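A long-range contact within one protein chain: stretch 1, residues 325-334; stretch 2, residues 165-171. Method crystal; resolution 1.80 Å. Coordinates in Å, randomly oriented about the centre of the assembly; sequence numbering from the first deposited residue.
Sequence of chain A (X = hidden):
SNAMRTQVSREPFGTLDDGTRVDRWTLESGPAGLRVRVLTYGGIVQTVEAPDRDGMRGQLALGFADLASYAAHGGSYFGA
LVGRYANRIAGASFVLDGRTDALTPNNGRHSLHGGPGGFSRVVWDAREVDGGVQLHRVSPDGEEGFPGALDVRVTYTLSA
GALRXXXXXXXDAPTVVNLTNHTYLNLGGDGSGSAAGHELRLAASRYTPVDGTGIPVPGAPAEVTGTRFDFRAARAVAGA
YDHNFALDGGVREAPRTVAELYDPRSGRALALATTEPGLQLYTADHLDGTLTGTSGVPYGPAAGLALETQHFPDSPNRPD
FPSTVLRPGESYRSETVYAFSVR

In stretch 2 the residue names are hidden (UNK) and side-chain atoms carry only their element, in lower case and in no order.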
# COMPACT_ATOMS: atom_id res chain seq x y z
N VAL A 325 5.78 -14.70 10.00
CA VAL A 325 5.26 -15.11 11.32
C VAL A 325 5.63 -14.09 12.39
O VAL A 325 6.73 -13.53 12.39
CB VAL A 325 5.79 -16.53 11.70
CG1 VAL A 325 5.36 -16.93 13.12
CG2 VAL A 325 5.29 -17.54 10.70
N LEU A 326 4.69 -13.81 13.29
CA LEU A 326 4.96 -12.98 14.47
C LEU A 326 4.55 -13.78 15.71
O LEU A 326 3.48 -14.39 15.73
CB LEU A 326 4.19 -11.66 14.42
CG LEU A 326 4.42 -10.72 15.60
CD1 LEU A 326 5.86 -10.19 15.58
CD2 LEU A 326 3.42 -9.57 15.62
N ARG A 327 5.40 -13.77 16.74
CA ARG A 327 5.15 -14.53 17.95
C ARG A 327 5.10 -13.62 19.17
O ARG A 327 5.63 -12.51 19.13
CB ARG A 327 6.22 -15.60 18.13
CG ARG A 327 6.15 -16.67 17.08
CD ARG A 327 7.21 -17.74 17.27
NE ARG A 327 7.19 -18.64 16.12
CZ ARG A 327 6.31 -19.63 15.98
NH1 ARG A 327 5.40 -19.85 16.92
NH2 ARG A 327 6.33 -20.39 14.90
N PRO A 328 4.45 -14.07 20.26
CA PRO A 328 4.39 -13.23 21.46
C PRO A 328 5.79 -12.86 21.95
O PRO A 328 6.70 -13.69 21.89
CB PRO A 328 3.69 -14.13 22.48
CG PRO A 328 2.81 -15.00 21.65
CD PRO A 328 3.62 -15.29 20.40
N GLY A 329 5.96 -11.62 22.39
CA GLY A 329 7.26 -11.16 22.85
C GLY A 329 8.06 -10.51 21.74
O GLY A 329 9.07 -9.85 22.01
N GLU A 330 7.64 -10.71 20.49
CA GLU A 330 8.32 -10.10 19.35
C GLU A 330 7.65 -8.80 18.95
O GLU A 330 6.54 -8.50 19.38
CB GLU A 330 8.33 -11.06 18.16
CG GLU A 330 9.03 -12.38 18.43
CD GLU A 330 9.02 -13.29 17.23
OE1 GLU A 330 8.10 -13.17 16.39
OE2 GLU A 330 9.93 -14.14 17.11
N SER A 331 8.32 -8.02 18.10
CA SER A 331 7.80 -6.74 17.64
C SER A 331 7.90 -6.66 16.12
O SER A 331 9.00 -6.74 15.57
CB SER A 331 8.57 -5.58 18.28
OG SER A 331 8.25 -4.34 17.67
N TYR A 332 6.76 -6.54 15.46
CA TYR A 332 6.73 -6.37 14.01
C TYR A 332 6.93 -4.90 13.72
O TYR A 332 6.30 -4.05 14.36
CB TYR A 332 5.36 -6.83 13.46
CG TYR A 332 5.09 -6.51 12.00
CD1 TYR A 332 5.48 -7.38 10.99
CD2 TYR A 332 4.43 -5.35 11.64
CE1 TYR A 332 5.22 -7.10 9.66
CE2 TYR A 332 4.17 -5.05 10.31
CZ TYR A 332 4.57 -5.93 9.32
OH TYR A 332 4.30 -5.64 8.00
N ARG A 333 7.81 -4.58 12.78
CA ARG A 333 8.01 -3.19 12.36
C ARG A 333 8.28 -3.13 10.87
O ARG A 333 9.14 -3.84 10.35
CB ARG A 333 9.16 -2.52 13.12
CG ARG A 333 9.36 -1.03 12.74
CD ARG A 333 10.62 -0.41 13.36
NE ARG A 333 10.65 1.04 13.18
CZ ARG A 333 11.14 1.65 12.11
NH1 ARG A 333 11.67 0.94 11.12
NH2 ARG A 333 11.11 2.97 12.02
N SER A 334 7.55 -2.27 10.18
CA SER A 334 7.80 -2.06 8.77
C SER A 334 7.77 -0.56 8.51
O SER A 334 6.99 0.16 9.13
CB SER A 334 6.74 -2.76 7.93
OG SER A 334 7.03 -2.61 6.56
N UNK A 165 5.50 6.20 6.57
CA UNK A 165 4.49 5.34 7.20
C UNK A 165 5.21 4.22 7.94
O UNK A 165 5.90 3.41 7.32
c UNK A 165 3.51 4.72 6.18
c UNK A 165 2.82 5.82 5.36
c UNK A 165 1.94 5.28 4.22
c UNK A 165 2.45 3.91 6.90
N UNK A 166 5.06 4.18 9.27
CA UNK A 166 5.69 3.12 10.06
C UNK A 166 4.60 2.26 10.66
O UNK A 166 3.71 2.78 11.33
c UNK A 166 7.61 4.66 10.62
c UNK A 166 6.55 3.72 11.20
c UNK A 166 7.20 2.61 12.04
N UNK A 167 4.64 0.96 10.39
CA UNK A 167 3.63 0.05 10.91
C UNK A 167 4.25 -0.84 11.98
O UNK A 167 5.31 -1.43 11.76
o UNK A 167 2.63 0.01 8.68
c UNK A 167 3.04 -0.81 9.78
N UNK A 168 3.63 -0.90 13.16
CA UNK A 168 4.15 -1.68 14.28
C UNK A 168 3.08 -2.63 14.78
O UNK A 168 1.89 -2.30 14.74
s UNK A 168 6.01 0.31 15.05
c UNK A 168 4.58 -0.75 15.42
N UNK A 169 3.47 -3.81 15.24
CA UNK A 169 2.49 -4.73 15.82
C UNK A 169 3.08 -5.67 16.83
O UNK A 169 4.26 -6.02 16.76
c UNK A 169 1.78 -5.53 14.73
N UNK A 170 2.25 -6.10 17.78
CA UNK A 170 2.59 -7.22 18.66
C UNK A 170 1.37 -8.14 18.70
O UNK A 170 0.27 -7.72 18.35
o UNK A 170 1.82 -6.07 20.66
c UNK A 170 2.93 -6.77 20.09
c UNK A 170 4.17 -5.88 20.10
N UNK A 171 1.58 -9.38 19.13
CA UNK A 171 0.50 -10.37 19.13
C UNK A 171 0.50 -11.15 20.43
O UNK A 171 1.54 -11.29 21.07
c UNK A 171 1.91 -12.19 18.09
c UNK A 171 0.65 -11.33 17.94
o UNK A 171 -0.50 -12.18 17.87
O HOH W 1 4.54 0.95 6.84
O HOH W 2 4.33 -9.92 19.58
O HOH W 3 3.62 -9.86 22.50

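Position 165 carries four side-chain carbons, forked at the first, with one arm two carbons long. Beta branching plus that longer arm identifies isoleucine, I165. Its side chain stays 6.3 Å or more from stretch 1, so the backbone does the work here: water 1 donates to I165 O at 2.9 Å and, weakly, to S334 O at 3.4 Å.

Position 166 has three carbons, one carrying the other two. One of these methyls lies over a face of the R333 guanidinium, 3.9 Å from R333 NH2. A symmetric, all-carbon fork on the first atom is valine, V166; the methyl is CG1.

At 167 a carbon is followed by one oxygen, which makes it serine, S167. Its OG lies 2.8 Å from the oxygen of water 1, a hydrogen bond whose direction remains open. The backbone pairs with S334 in both directions: S167 N donates to S334 O (2.8 Å, 165°) and S334 N to S167 O (2.9 Å, 159°).

Position 168 shows one carbon and one sulfur, the sulfur 4.3 Å from R333 CG. A sulfur directly on CB is cysteine, C168. It faces R333 as a non-hydrogen-bonded antiparallel pair, with CA atoms 4.6 Å apart; its CA instead makes a CA-H...O contact with Y332 O at 3.2 Å.

Position 169 has a single side-chain carbon, 4.0 Å from Y332 CB: alanine, A169. Y332 N donates to A169 O at 2.9 Å, and A169 N to Y332 O at 3.0 Å.

At 170 the first carbon carries one oxygen and one carbon; the latter lies 3.6 Å from E330 O. That fork is threonine, T170.

Position 171 has the same composition, hence threonine again, T171. Its CA-to-CB bond points toward stretch 1, and its CG2 approaches L326 CG at 3.8 Å and R327 C at 3.7 Å.

The contact is thus an antiparallel strand pairing, with axes at 170°, whose four backbone hydrogen bonds fix the register. Side chains alternate: Y332, S334, S167 and A169 share one face, R333 and C168 the other. Beyond the ladder, stretch 1 forms a type II turn from R327 to E330, closed by E330 N to R327 O at 3.0 Å, and water takes over the bridging. Water 2 accepts from T171 N at 2.8 Å, with R327 O 2.9 Å from its oxygen; water 3 accepts from G329 N and donates to T171 O, both at 2.9 Å. T171 is therefore held by packing and solvent where direct backbone pairing has ended.

Stretch 2, residues 165-171: IVSCATT
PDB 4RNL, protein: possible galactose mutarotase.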